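Local coordinates for protein BIFUNCTIONAL PROTEIN Proline utilization A (PutA) (Corynebacterium freiburgense, PDB 5UX5) that catalyses the oxidation of proline to glutamate, joining an FAD-dependent proline dehydrogenase and an NAD-dependent aldehyde dehydrogenase in one chain, at residues D184-K189 with P227-D232; G261-A266 with K294-K299; G719-K724 with T761-L766; N696-T701 with S726-V731. One frame throughout, in Å; residues are numbered along the deposited sequence.

Contact 1 of 4, residues D184-K189 with P227-D232; sequences DYVSIK and PFINLD. With FAD (flavin-adenine dinucleotide), chain E.
Tyr185 and Phe228 lie side by side on neighbouring parallel strands of the proline dehydrogenase (βα)8 barrel, both projecting into its interior. CD2 of Phe228 sits over the centre of one face of the Tyr185 ring, 3.4 Å from CE2 of Tyr185. The ring planes are 42° apart, which leaves the pair oblique. One step along, CB of Ser187 and CB of Asn230 touch at 3.6 Å, and the Ser187 CB also packs against the carboxylate of Asp232. Five backbone bonds tie the strands together, from Phe228 N to Asp184 O through to Asp232 N to Ile188 O, and Val186 and Ile188 take part through both N and O. The opposite face of the sheet is apolar: CG2 of Val186 meets CG1 of Ile229 at 4.0 Å, and helices 164-178, 202-221 and 239-251 pack over this side.

Second-shell polar groups position the interior residues. Tyr185 OH is gripped by Arg296 and Glu376, Ser187 OG is bonded to Asn153, and the Phe228 ring has a cation-pi contact with Lys294. Asn230 CG is anti to its backbone N (chi1 -174°), which carries the amide beside Asp232, the residue of this contact nearest the flavin. There Asn230 ND2 makes a weak bond to Asp232 OD1, and that same oxygen stands 3.7 Å from O4 of FAD.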
# COMPACT_ATOMS: atom_id res chain seq x y z
N ASP A 184 3.85 -40.31 -1.94
CA ASP A 184 4.38 -40.26 -3.30
C ASP A 184 4.59 -38.85 -3.81
O ASP A 184 5.30 -38.67 -4.80
CB ASP A 184 3.43 -40.91 -4.31
CG ASP A 184 3.02 -42.31 -3.95
OD1 ASP A 184 3.83 -43.08 -3.41
OD2 ASP A 184 1.85 -42.65 -4.26
N TYR A 185 3.95 -37.85 -3.22
CA TYR A 185 3.76 -36.58 -3.90
C TYR A 185 3.53 -35.50 -2.86
O TYR A 185 2.54 -35.55 -2.13
CB TYR A 185 2.58 -36.71 -4.85
CG TYR A 185 2.31 -35.59 -5.81
CD1 TYR A 185 2.26 -34.25 -5.39
CD2 TYR A 185 1.99 -35.88 -7.12
CE1 TYR A 185 1.96 -33.23 -6.29
CE2 TYR A 185 1.67 -34.87 -8.02
CZ TYR A 185 1.66 -33.55 -7.60
OH TYR A 185 1.35 -32.56 -8.51
N VAL A 186 4.43 -34.53 -2.79
CA VAL A 186 4.23 -33.36 -1.95
C VAL A 186 4.26 -32.14 -2.85
O VAL A 186 4.95 -32.10 -3.87
CB VAL A 186 5.28 -33.24 -0.83
CG1 VAL A 186 5.22 -34.45 0.09
CG2 VAL A 186 6.69 -33.05 -1.40
N SER A 187 3.52 -31.11 -2.46
CA SER A 187 3.59 -29.87 -3.20
C SER A 187 3.71 -28.73 -2.19
O SER A 187 3.17 -28.82 -1.09
CB SER A 187 2.40 -29.69 -4.20
OG SER A 187 1.12 -29.93 -3.64
N ILE A 188 4.49 -27.72 -2.55
CA ILE A 188 4.84 -26.60 -1.68
C ILE A 188 5.03 -25.35 -2.54
O ILE A 188 5.26 -25.43 -3.75
CB ILE A 188 6.12 -26.94 -0.87
CG1 ILE A 188 6.37 -25.92 0.25
CG2 ILE A 188 7.33 -27.11 -1.79
CD1 ILE A 188 7.56 -26.22 1.11
N LYS A 189 4.90 -24.16 -1.91
CA LYS A 189 5.04 -22.87 -2.59
C LYS A 189 6.32 -22.16 -2.15
O LYS A 189 6.68 -22.18 -0.97
CB LYS A 189 3.88 -21.92 -2.28
CG LYS A 189 2.53 -22.39 -2.69
CD LYS A 189 1.54 -21.25 -2.71
CE LYS A 189 0.96 -20.88 -1.36
NZ LYS A 189 -0.24 -19.97 -1.60
N PRO A 227 10.00 -40.07 -5.12
CA PRO A 227 8.74 -39.35 -4.95
C PRO A 227 8.79 -38.00 -5.66
O PRO A 227 9.86 -37.52 -6.06
CB PRO A 227 8.62 -39.21 -3.43
CG PRO A 227 10.04 -39.35 -2.91
CD PRO A 227 10.77 -40.21 -3.87
N PHE A 228 7.62 -37.37 -5.77
CA PHE A 228 7.37 -36.21 -6.63
C PHE A 228 7.17 -34.94 -5.81
O PHE A 228 6.35 -34.90 -4.89
CB PHE A 228 6.12 -36.48 -7.47
CG PHE A 228 5.88 -35.49 -8.56
CD1 PHE A 228 6.46 -35.67 -9.81
CD2 PHE A 228 5.04 -34.40 -8.35
CE1 PHE A 228 6.23 -34.76 -10.82
CE2 PHE A 228 4.81 -33.48 -9.35
CZ PHE A 228 5.39 -33.66 -10.59
N ILE A 229 7.90 -33.88 -6.19
CA ILE A 229 7.80 -32.56 -5.58
C ILE A 229 7.21 -31.60 -6.61
O ILE A 229 7.73 -31.47 -7.73
CB ILE A 229 9.18 -32.05 -5.10
CG1 ILE A 229 9.71 -32.94 -3.98
CG2 ILE A 229 9.11 -30.59 -4.68
CD1 ILE A 229 11.18 -32.80 -3.76
N ASN A 230 6.14 -30.92 -6.22
CA ASN A 230 5.50 -29.93 -7.07
C ASN A 230 5.63 -28.55 -6.45
O ASN A 230 5.44 -28.37 -5.24
CB ASN A 230 4.04 -30.25 -7.34
CG ASN A 230 3.44 -29.30 -8.33
OD1 ASN A 230 3.52 -29.49 -9.54
ND2 ASN A 230 2.86 -28.24 -7.81
N LEU A 231 6.00 -27.58 -7.28
CA LEU A 231 6.06 -26.19 -6.87
C LEU A 231 4.73 -25.54 -7.23
O LEU A 231 4.38 -25.43 -8.41
CB LEU A 231 7.25 -25.47 -7.52
CG LEU A 231 8.68 -25.82 -7.12
CD1 LEU A 231 9.70 -25.06 -7.91
CD2 LEU A 231 8.88 -25.56 -5.65
N ASP A 232 3.99 -25.13 -6.21
CA ASP A 232 2.70 -24.48 -6.43
C ASP A 232 2.90 -23.00 -6.74
O ASP A 232 3.97 -22.41 -6.49
CB ASP A 232 1.78 -24.62 -5.21
CG ASP A 232 1.33 -26.04 -4.96
OD1 ASP A 232 1.43 -26.87 -5.89
OD2 ASP A 232 0.85 -26.33 -3.84
PA FAD E . -14.55 -24.11 -13.35
O1A FAD E . -15.96 -23.62 -12.84
O2A FAD E . -14.42 -24.61 -14.71
O5B FAD E . -13.44 -23.13 -13.35
C5B FAD E . -13.42 -22.08 -12.40
C4B FAD E . -12.22 -21.20 -12.69
O4B FAD E . -12.49 -20.30 -13.73
C3B FAD E . -11.83 -20.35 -11.52
O3B FAD E . -11.06 -20.97 -10.55
C2B FAD E . -11.09 -19.23 -12.18
O2B FAD E . -9.75 -19.51 -12.30
C1B FAD E . -11.82 -19.09 -13.48
N9A FAD E . -12.77 -17.99 -13.48
C8A FAD E . -14.06 -18.01 -12.97
N7A FAD E . -14.63 -16.80 -13.13
C5A FAD E . -13.76 -15.92 -13.76
C6A FAD E . -13.84 -14.58 -14.18
N6A FAD E . -15.01 -13.74 -13.98
N1A FAD E . -12.77 -14.03 -14.79
C2A FAD E . -11.63 -14.76 -14.99
N3A FAD E . -11.53 -16.07 -14.59
C4A FAD E . -12.56 -16.67 -13.99
N1 FAD E . -5.10 -23.12 -8.09
C2 FAD E . -3.89 -22.32 -8.12
O2 FAD E . -4.01 -20.98 -8.39
N3 FAD E . -2.66 -22.91 -7.82
C4 FAD E . -2.55 -24.27 -7.53
O4 FAD E . -1.32 -24.83 -7.25
C4X FAD E . -3.77 -25.14 -7.65
N5 FAD E . -3.70 -26.53 -7.54
C5X FAD E . -4.85 -27.32 -7.71
C6 FAD E . -4.79 -28.72 -7.60
C7 FAD E . -5.95 -29.47 -7.77
C7M FAD E . -5.93 -30.96 -7.65
C8 FAD E . -7.15 -28.86 -8.06
C8M FAD E . -8.39 -29.67 -8.24
C9 FAD E . -7.21 -27.48 -8.17
C9A FAD E . -6.07 -26.72 -8.00
N10 FAD E . -6.17 -25.30 -8.14
C10 FAD E . -5.03 -24.50 -7.97
C1' FAD E . -7.49 -24.68 -8.39
C2' FAD E . -7.81 -24.32 -9.82
O2' FAD E . -6.98 -23.29 -10.21
C3' FAD E . -9.30 -23.95 -9.87
O3' FAD E . -9.48 -22.83 -9.10
C4' FAD E . -10.33 -24.99 -9.41
O4' FAD E . -9.88 -26.29 -9.53
C5' FAD E . -11.73 -24.81 -10.04
O5' FAD E . -11.76 -24.61 -11.45
P FAD E . -12.39 -25.66 -12.51
O1P FAD E . -11.51 -26.06 -13.76
O2P FAD E . -12.83 -26.78 -11.49
O3P FAD E . -13.95 -25.29 -12.69

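Contact 2 of 4, residues G261-A266 with K294-K299; sequences GIVLQA and KIRLVK. With FAD (flavin-adenine dinucleotide), chain E.
Arg296 leaves its strand with CG anti to the backbone N (chi1 -176°) and then bends at chi3 (-63°), passing Val263 on the way to the flavin. Its NH1 ends 3.5 Å from CG2 of Val263, and that methyl is also near O4 of FAD. From there NH1 of Arg296 gives a weak hydrogen bond to the flavin N5, at 3.1 Å. A cationic donor at N5 may influence how readily the flavin takes up electrons. The guanidinium is also held by Glu376, which pairs with NE, and by Tyr185, whose hydroxyl meets NH2.

Strands 260-265 and 293-298, linked by helix 271-287, form one beta-alpha-beta unit of the (βα)8 barrel and run parallel at 29°. Five backbone bonds join the two segments, the last from Ala266 N to Val298 O. On the side facing the helix, Leu264 CG rests against Ile295 CG2, and both side chains touch Leu275 and Leu278.

The inner side is built round the cofactor. CG1 of Val298 packs against a face of the isoalloxazine, 3.5 Å from C4X of FAD, while its CG2 meets CG1 of Val263 at 3.8 Å. Next to it, Gln265 extends alongside Val298, and its NE2 donates to FAD O2 at 2.8 Å and also to the backbone O of Glu234. Lys299 reaches along the pyrophosphate with an extended chain, NZ lying 3.0 Å from FAD O2A, and Asp327 forms a salt bridge with that same ammonium.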
# COMPACT_ATOMS: atom_id res chain seq x y z
N GLY A 261 7.77 -31.22 -10.77
CA GLY A 261 6.65 -30.56 -11.40
C GLY A 261 6.48 -29.13 -10.94
O GLY A 261 7.02 -28.69 -9.93
N ILE A 262 5.67 -28.41 -11.71
CA ILE A 262 5.38 -27.00 -11.48
C ILE A 262 4.00 -26.72 -12.03
O ILE A 262 3.55 -27.37 -12.99
CB ILE A 262 6.45 -26.09 -12.15
CG1 ILE A 262 6.15 -24.61 -11.89
CG2 ILE A 262 6.48 -26.31 -13.64
CD1 ILE A 262 7.21 -23.71 -12.43
N VAL A 263 3.31 -25.74 -11.42
CA VAL A 263 1.94 -25.35 -11.77
C VAL A 263 1.96 -24.18 -12.74
O VAL A 263 2.76 -23.25 -12.59
CB VAL A 263 1.14 -24.98 -10.50
CG1 VAL A 263 -0.15 -24.32 -10.87
CG2 VAL A 263 0.83 -26.20 -9.67
N LEU A 264 1.09 -24.22 -13.74
CA LEU A 264 0.75 -23.02 -14.50
C LEU A 264 -0.73 -22.72 -14.34
O LEU A 264 -1.57 -23.63 -14.41
CB LEU A 264 1.11 -23.14 -15.99
CG LEU A 264 2.61 -23.12 -16.25
CD1 LEU A 264 2.95 -23.18 -17.77
CD2 LEU A 264 3.24 -21.92 -15.57
N GLN A 265 -1.06 -21.46 -14.08
CA GLN A 265 -2.44 -21.02 -13.97
C GLN A 265 -2.90 -20.52 -15.33
O GLN A 265 -2.42 -19.48 -15.82
CB GLN A 265 -2.59 -19.92 -12.92
CG GLN A 265 -1.67 -20.08 -11.75
CD GLN A 265 -1.73 -18.93 -10.77
OE1 GLN A 265 -0.99 -17.95 -10.90
NE2 GLN A 265 -2.53 -19.08 -9.72
N ALA A 266 -3.85 -21.24 -15.94
CA ALA A 266 -4.35 -20.87 -17.26
C ALA A 266 -5.08 -19.53 -17.29
O ALA A 266 -5.22 -18.96 -18.38
CB ALA A 266 -5.32 -21.93 -17.80
N LYS A 294 6.93 -32.16 -15.25
CA LYS A 294 5.48 -32.26 -15.27
C LYS A 294 4.88 -30.90 -14.96
O LYS A 294 5.30 -30.24 -14.01
CB LYS A 294 4.93 -33.27 -14.26
CG LYS A 294 3.42 -33.39 -14.27
CD LYS A 294 2.92 -34.45 -13.31
CE LYS A 294 1.40 -34.52 -13.26
NZ LYS A 294 0.89 -35.28 -12.09
N ILE A 295 3.91 -30.49 -15.76
CA ILE A 295 3.18 -29.26 -15.53
C ILE A 295 1.79 -29.64 -15.03
O ILE A 295 1.11 -30.48 -15.63
CB ILE A 295 3.16 -28.40 -16.79
CG1 ILE A 295 4.60 -27.90 -16.99
CG2 ILE A 295 2.17 -27.24 -16.67
CD1 ILE A 295 4.92 -27.31 -18.27
N ARG A 296 1.41 -29.09 -13.89
CA ARG A 296 0.03 -29.18 -13.43
C ARG A 296 -0.71 -27.97 -13.98
O ARG A 296 -0.38 -26.82 -13.65
CB ARG A 296 -0.06 -29.22 -11.90
CG ARG A 296 -1.50 -29.41 -11.42
CD ARG A 296 -1.73 -28.99 -9.99
NE ARG A 296 -0.96 -29.78 -9.05
CZ ARG A 296 -0.68 -29.37 -7.83
NH1 ARG A 296 -1.10 -28.17 -7.44
NH2 ARG A 296 0.04 -30.13 -7.01
N LEU A 297 -1.69 -28.22 -14.84
CA LEU A 297 -2.52 -27.17 -15.40
C LEU A 297 -3.69 -26.90 -14.47
O LEU A 297 -4.50 -27.80 -14.24
CB LEU A 297 -3.05 -27.58 -16.76
CG LEU A 297 -2.14 -27.30 -17.92
CD1 LEU A 297 -2.98 -27.32 -19.17
CD2 LEU A 297 -1.50 -25.98 -17.70
N VAL A 298 -3.79 -25.67 -13.95
CA VAL A 298 -4.93 -25.23 -13.15
C VAL A 298 -5.52 -24.00 -13.82
O VAL A 298 -4.89 -23.37 -14.67
CB VAL A 298 -4.55 -24.92 -11.68
CG1 VAL A 298 -3.75 -26.08 -11.03
CG2 VAL A 298 -3.78 -23.62 -11.59
N LYS A 299 -6.77 -23.68 -13.47
CA LYS A 299 -7.32 -22.45 -14.04
C LYS A 299 -6.87 -21.23 -13.26
O LYS A 299 -6.54 -20.20 -13.86
CB LYS A 299 -8.84 -22.55 -14.18
CG LYS A 299 -9.25 -23.37 -15.43
CD LYS A 299 -10.75 -23.73 -15.53
CE LYS A 299 -10.97 -24.78 -16.65
NZ LYS A 299 -12.40 -25.22 -16.91
PA FAD E . -14.55 -24.11 -13.35
O1A FAD E . -15.96 -23.62 -12.84
O2A FAD E . -14.42 -24.61 -14.71
O5B FAD E . -13.44 -23.13 -13.35
C5B FAD E . -13.42 -22.08 -12.40
C4B FAD E . -12.22 -21.20 -12.69
O4B FAD E . -12.49 -20.30 -13.73
C3B FAD E . -11.83 -20.35 -11.52
O3B FAD E . -11.06 -20.97 -10.55
C2B FAD E . -11.09 -19.23 -12.18
O2B FAD E . -9.75 -19.51 -12.30
C1B FAD E . -11.82 -19.09 -13.48
N9A FAD E . -12.77 -17.99 -13.48
C8A FAD E . -14.06 -18.01 -12.97
N7A FAD E . -14.63 -16.80 -13.13
C5A FAD E . -13.76 -15.92 -13.76
C6A FAD E . -13.84 -14.58 -14.18
N6A FAD E . -15.01 -13.74 -13.98
N1A FAD E . -12.77 -14.03 -14.79
C2A FAD E . -11.63 -14.76 -14.99
N3A FAD E . -11.53 -16.07 -14.59
C4A FAD E . -12.56 -16.67 -13.99
N1 FAD E . -5.10 -23.12 -8.09
C2 FAD E . -3.89 -22.32 -8.12
O2 FAD E . -4.01 -20.98 -8.39
N3 FAD E . -2.66 -22.91 -7.82
C4 FAD E . -2.55 -24.27 -7.53
O4 FAD E . -1.32 -24.83 -7.25
C4X FAD E . -3.77 -25.14 -7.65
N5 FAD E . -3.70 -26.53 -7.54
C5X FAD E . -4.85 -27.32 -7.71
C6 FAD E . -4.79 -28.72 -7.60
C7 FAD E . -5.95 -29.47 -7.77
C7M FAD E . -5.93 -30.96 -7.65
C8 FAD E . -7.15 -28.86 -8.06
C8M FAD E . -8.39 -29.67 -8.24
C9 FAD E . -7.21 -27.48 -8.17
C9A FAD E . -6.07 -26.72 -8.00
N10 FAD E . -6.17 -25.30 -8.14
C10 FAD E . -5.03 -24.50 -7.97
C1' FAD E . -7.49 -24.68 -8.39
C2' FAD E . -7.81 -24.32 -9.82
O2' FAD E . -6.98 -23.29 -10.21
C3' FAD E . -9.30 -23.95 -9.87
O3' FAD E . -9.48 -22.83 -9.10
C4' FAD E . -10.33 -24.99 -9.41
O4' FAD E . -9.88 -26.29 -9.53
C5' FAD E . -11.73 -24.81 -10.04
O5' FAD E . -11.76 -24.61 -11.45
P FAD E . -12.39 -25.66 -12.51
O1P FAD E . -11.51 -26.06 -13.76
O2P FAD E . -12.83 -26.78 -11.49
O3P FAD E . -13.95 -25.29 -12.69

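Contact 3 of 4, residues G719-K724 with T761-L766; sequences GHAGQK and TTMNGL
The loop that leads into the cysteine signature of the aldehyde dehydrogenase domain is braced here, where His720, Ala721 and Gln723 meet residues 763-766 of a second loop. A hydrogen bond runs from Asn764 ND2 to His720 ND1, at 2.8 Å and bent to 140°. The amide nitrogen lies in the plane of the imidazole, at its edge, although the amide itself is turned 50° from the ring. Asn764 CG sits between its backbone N and carbonyl carbon (chi1 41°), which swings the amide across to the histidine.

Ala721, next in sequence, packs against the second loop. Its CB is 3.5 Å from the backbone O of Asn764 and 4.0 Å from CD2 of Leu766, while Met763 lays CG against the Ala721 CA at 3.8 Å. Gln723 comes in from the other end: OE1 lies 3.5 Å from the CA of Leu766 and takes its hydrogen bond from the backbone N of Ile767.

The first loop has a tightly wound backbone. His720, Ala721 and Gly722 all have positive phi, making a left-handed turn closed by bonds from Gly722 N to Gly719 O and from Gln723 N to His720 O. Gln723 NE2 reaches that same His720 oxygen from the opposite face, at 3.2 Å, so two bonds from one residue hold the carbonyl. Gln723 is also the centre of an inverse gamma turn, and its backbone O is bonded to Asn595. With NAD about 8 Å from the Gln723 side chain, this is the kind of loop that precedes the active-site cysteine in aldehyde dehydrogenases.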
# COMPACT_ATOMS: atom_id res chain seq x y z
N GLY A 719 8.74 0.32 7.59
CA GLY A 719 9.07 0.91 6.31
C GLY A 719 9.93 2.14 6.49
O GLY A 719 9.74 2.92 7.42
N HIS A 720 10.92 2.30 5.62
CA HIS A 720 11.89 3.40 5.73
C HIS A 720 12.45 3.48 7.15
O HIS A 720 12.67 4.56 7.70
CB HIS A 720 11.26 4.73 5.30
CG HIS A 720 12.26 5.78 4.86
ND1 HIS A 720 13.61 5.53 4.78
CD2 HIS A 720 12.08 7.06 4.46
CE1 HIS A 720 14.23 6.63 4.38
NE2 HIS A 720 13.33 7.57 4.17
N ALA A 721 12.64 2.30 7.76
CA ALA A 721 13.22 2.14 9.10
C ALA A 721 12.47 2.92 10.17
O ALA A 721 13.05 3.33 11.17
CB ALA A 721 14.70 2.54 9.09
N GLY A 722 11.16 3.12 9.99
CA GLY A 722 10.36 3.91 10.91
C GLY A 722 10.52 5.42 10.78
O GLY A 722 10.06 6.15 11.68
N GLN A 723 11.14 5.91 9.71
CA GLN A 723 11.48 7.33 9.57
C GLN A 723 10.36 8.08 8.85
O GLN A 723 10.57 8.77 7.85
CB GLN A 723 12.82 7.50 8.85
CG GLN A 723 14.03 6.77 9.49
CD GLN A 723 15.31 6.91 8.67
OE1 GLN A 723 16.24 7.63 9.05
NE2 GLN A 723 15.37 6.21 7.56
N LYS A 724 9.16 7.95 9.40
CA LYS A 724 7.99 8.54 8.78
C LYS A 724 7.16 9.24 9.83
O LYS A 724 6.97 8.72 10.93
CB LYS A 724 7.15 7.46 8.07
CG LYS A 724 7.75 6.94 6.75
CD LYS A 724 6.92 5.81 6.23
CE LYS A 724 7.40 5.26 4.90
NZ LYS A 724 6.78 3.91 4.72
N THR A 761 17.62 -5.58 0.39
CA THR A 761 17.16 -4.84 1.56
C THR A 761 15.64 -4.73 1.60
O THR A 761 15.01 -4.28 0.63
CB THR A 761 17.75 -3.41 1.58
OG1 THR A 761 19.17 -3.45 1.62
CG2 THR A 761 17.27 -2.67 2.79
N THR A 762 15.06 -5.11 2.74
CA THR A 762 13.65 -4.89 3.01
C THR A 762 13.42 -3.94 4.18
O THR A 762 12.26 -3.56 4.41
CB THR A 762 12.93 -6.23 3.25
OG1 THR A 762 13.70 -7.07 4.12
CG2 THR A 762 12.77 -6.97 1.94
N MET A 763 14.46 -3.58 4.94
CA MET A 763 14.42 -2.42 5.84
C MET A 763 15.74 -1.68 5.71
O MET A 763 16.79 -2.23 6.06
CB MET A 763 14.18 -2.77 7.31
CG MET A 763 14.01 -1.49 8.11
SD MET A 763 14.37 -1.57 9.84
CE MET A 763 13.06 -2.59 10.37
N ASN A 764 15.69 -0.45 5.20
CA ASN A 764 16.88 0.32 4.90
C ASN A 764 17.52 0.89 6.18
O ASN A 764 17.06 0.67 7.31
CB ASN A 764 16.55 1.42 3.89
CG ASN A 764 15.20 2.11 4.18
OD1 ASN A 764 14.12 1.63 3.77
ND2 ASN A 764 15.27 3.23 4.87
N GLY A 765 18.62 1.63 5.98
CA GLY A 765 19.34 2.24 7.08
C GLY A 765 18.79 3.62 7.42
O GLY A 765 17.82 4.10 6.83
N LEU A 766 19.42 4.25 8.40
CA LEU A 766 19.01 5.58 8.81
C LEU A 766 19.75 6.64 8.01
O LEU A 766 20.76 6.37 7.36
CB LEU A 766 19.24 5.80 10.30
CG LEU A 766 18.69 4.79 11.30
CD1 LEU A 766 19.30 5.14 12.65
CD2 LEU A 766 17.13 4.73 11.35

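Contact 4 of 4, residues N696-T701 with S726-V731; sequences NAIIVT and SAASLV. With SO4 (sulfate ion), chain G.
Asn696 pairs with Ser729 and Leu730 where strands 696-700 and 728-731 run parallel at 35°, its one carbonyl O accepting from Ser729 N at 3.0 Å and from Leu730 N at 3.2 Å. Two successive N-H groups thus converge on this oxygen, and the pairing continues with Ile698 N to Leu730 O.

The Asn696 side chain secures the approach to the second strand. ND2 donates to Ala727 O at 3.1 Å, with that oxygen in the plane of the amide, and is bonded to Cys725 O as well, while OD1 accepts from Thr848 N. Further on, CB of Ala697 meets CB of Leu730 at 3.8 Å. On the other side of the sheet the side chains of Val700 and Val731 cross obliquely, CG2 to CG2 3.7 Å, both near helix 706-718.

Ser726 OG lies beside a sulfate oxygen, at a separation too short to be taken literally. The backbone N atoms of Gly879 and Ala880 hold the same ion, probably from the crystallisation liquor, which may mark where the substrate carboxylate binds, as in related semialdehyde dehydrogenases. Strand 696-700, helix 706-718 and strand 728-734 form a beta-alpha-beta crossover of the aldehyde dehydrogenase catalytic domain.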
# COMPACT_ATOMS: atom_id res chain seq x y z
N ASN A 696 1.98 7.50 16.36
CA ASN A 696 0.82 6.85 15.78
C ASN A 696 0.72 5.41 16.24
O ASN A 696 1.73 4.72 16.39
CB ASN A 696 0.92 6.91 14.26
CG ASN A 696 1.25 8.29 13.78
OD1 ASN A 696 0.48 9.22 14.00
ND2 ASN A 696 2.42 8.45 13.16
N ALA A 697 -0.51 4.96 16.47
CA ALA A 697 -0.78 3.64 17.01
C ALA A 697 -1.72 2.89 16.09
O ALA A 697 -2.48 3.51 15.33
CB ALA A 697 -1.38 3.72 18.40
N ILE A 698 -1.65 1.56 16.14
CA ILE A 698 -2.65 0.68 15.55
C ILE A 698 -3.24 -0.16 16.66
O ILE A 698 -2.51 -0.88 17.36
CB ILE A 698 -2.07 -0.20 14.43
CG1 ILE A 698 -1.67 0.63 13.22
CG2 ILE A 698 -3.01 -1.37 14.04
CD1 ILE A 698 -1.06 -0.26 12.14
N ILE A 699 -4.56 -0.09 16.83
CA ILE A 699 -5.27 -0.92 17.80
C ILE A 699 -5.65 -2.26 17.16
O ILE A 699 -6.18 -2.30 16.04
CB ILE A 699 -6.51 -0.19 18.34
CG1 ILE A 699 -6.10 1.12 19.02
CG2 ILE A 699 -7.28 -1.09 19.26
CD1 ILE A 699 -7.28 1.88 19.59
N VAL A 700 -5.38 -3.34 17.87
CA VAL A 700 -5.68 -4.70 17.46
C VAL A 700 -6.53 -5.33 18.55
O VAL A 700 -6.05 -5.54 19.67
CB VAL A 700 -4.40 -5.52 17.23
CG1 VAL A 700 -4.73 -6.97 16.73
CG2 VAL A 700 -3.48 -4.77 16.28
N THR A 701 -7.76 -5.65 18.23
CA THR A 701 -8.71 -6.26 19.14
C THR A 701 -8.85 -7.74 18.83
O THR A 701 -8.56 -8.16 17.71
CB THR A 701 -10.08 -5.58 19.01
OG1 THR A 701 -10.78 -6.09 17.86
CG2 THR A 701 -9.92 -4.07 18.89
N SER A 726 4.19 9.28 9.74
CA SER A 726 3.04 8.40 9.88
C SER A 726 3.34 7.03 10.47
O SER A 726 2.42 6.24 10.66
CB SER A 726 2.38 8.24 8.52
OG SER A 726 3.37 7.84 7.61
N ALA A 727 4.61 6.73 10.75
CA ALA A 727 5.01 5.39 11.13
C ALA A 727 4.21 4.89 12.32
O ALA A 727 3.75 5.67 13.15
CB ALA A 727 6.51 5.37 11.47
N ALA A 728 4.01 3.57 12.38
CA ALA A 728 3.34 2.95 13.51
C ALA A 728 4.39 2.69 14.59
O ALA A 728 5.21 1.79 14.46
CB ALA A 728 2.63 1.66 13.09
N SER A 729 4.37 3.49 15.63
CA SER A 729 5.29 3.39 16.74
C SER A 729 4.71 2.58 17.86
O SER A 729 5.45 2.01 18.67
CB SER A 729 5.61 4.80 17.25
OG SER A 729 7.00 5.09 17.25
N LEU A 730 3.40 2.46 17.89
CA LEU A 730 2.70 1.76 18.94
C LEU A 730 1.70 0.82 18.30
O LEU A 730 1.04 1.17 17.31
CB LEU A 730 2.01 2.78 19.85
CG LEU A 730 2.91 3.88 20.44
CD1 LEU A 730 2.11 5.06 20.93
CD2 LEU A 730 3.75 3.36 21.59
N VAL A 731 1.60 -0.38 18.85
CA VAL A 731 0.48 -1.28 18.64
C VAL A 731 -0.15 -1.52 20.01
O VAL A 731 0.55 -1.86 20.98
CB VAL A 731 0.93 -2.59 17.91
CG1 VAL A 731 1.98 -3.33 18.69
CG2 VAL A 731 -0.23 -3.53 17.58
S SO4 G . 2.77 8.83 4.29
O1 SO4 G . 3.46 7.71 3.65
O2 SO4 G . 1.43 8.34 4.59
O3 SO4 G . 2.77 10.04 3.44
O4 SO4 G . 3.47 9.18 5.51

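Overall arrangement
Contacts 1 and 2 belong to the proline dehydrogenase barrel and follow one another along the chain. Their centres are 12 Å apart, strands 228-232 and 260-265 are neighbours in one sheet joined by backbone bonds between Ile229, Leu231 and Gly261, and both contacts face FAD. Contacts 3 and 4 come later, in the aldehyde dehydrogenase part, and their segments alternate: 696-701, 719-724, 726-731, 761-766. Gly722 O packs on Ala727 CB where the two meet, on either side of Cys725 in sequence. The centres of contacts 1 and 2 lie 36 to 41 Å from those of contacts 3 and 4, consistent with two separate active sites between which an intermediate is channelled.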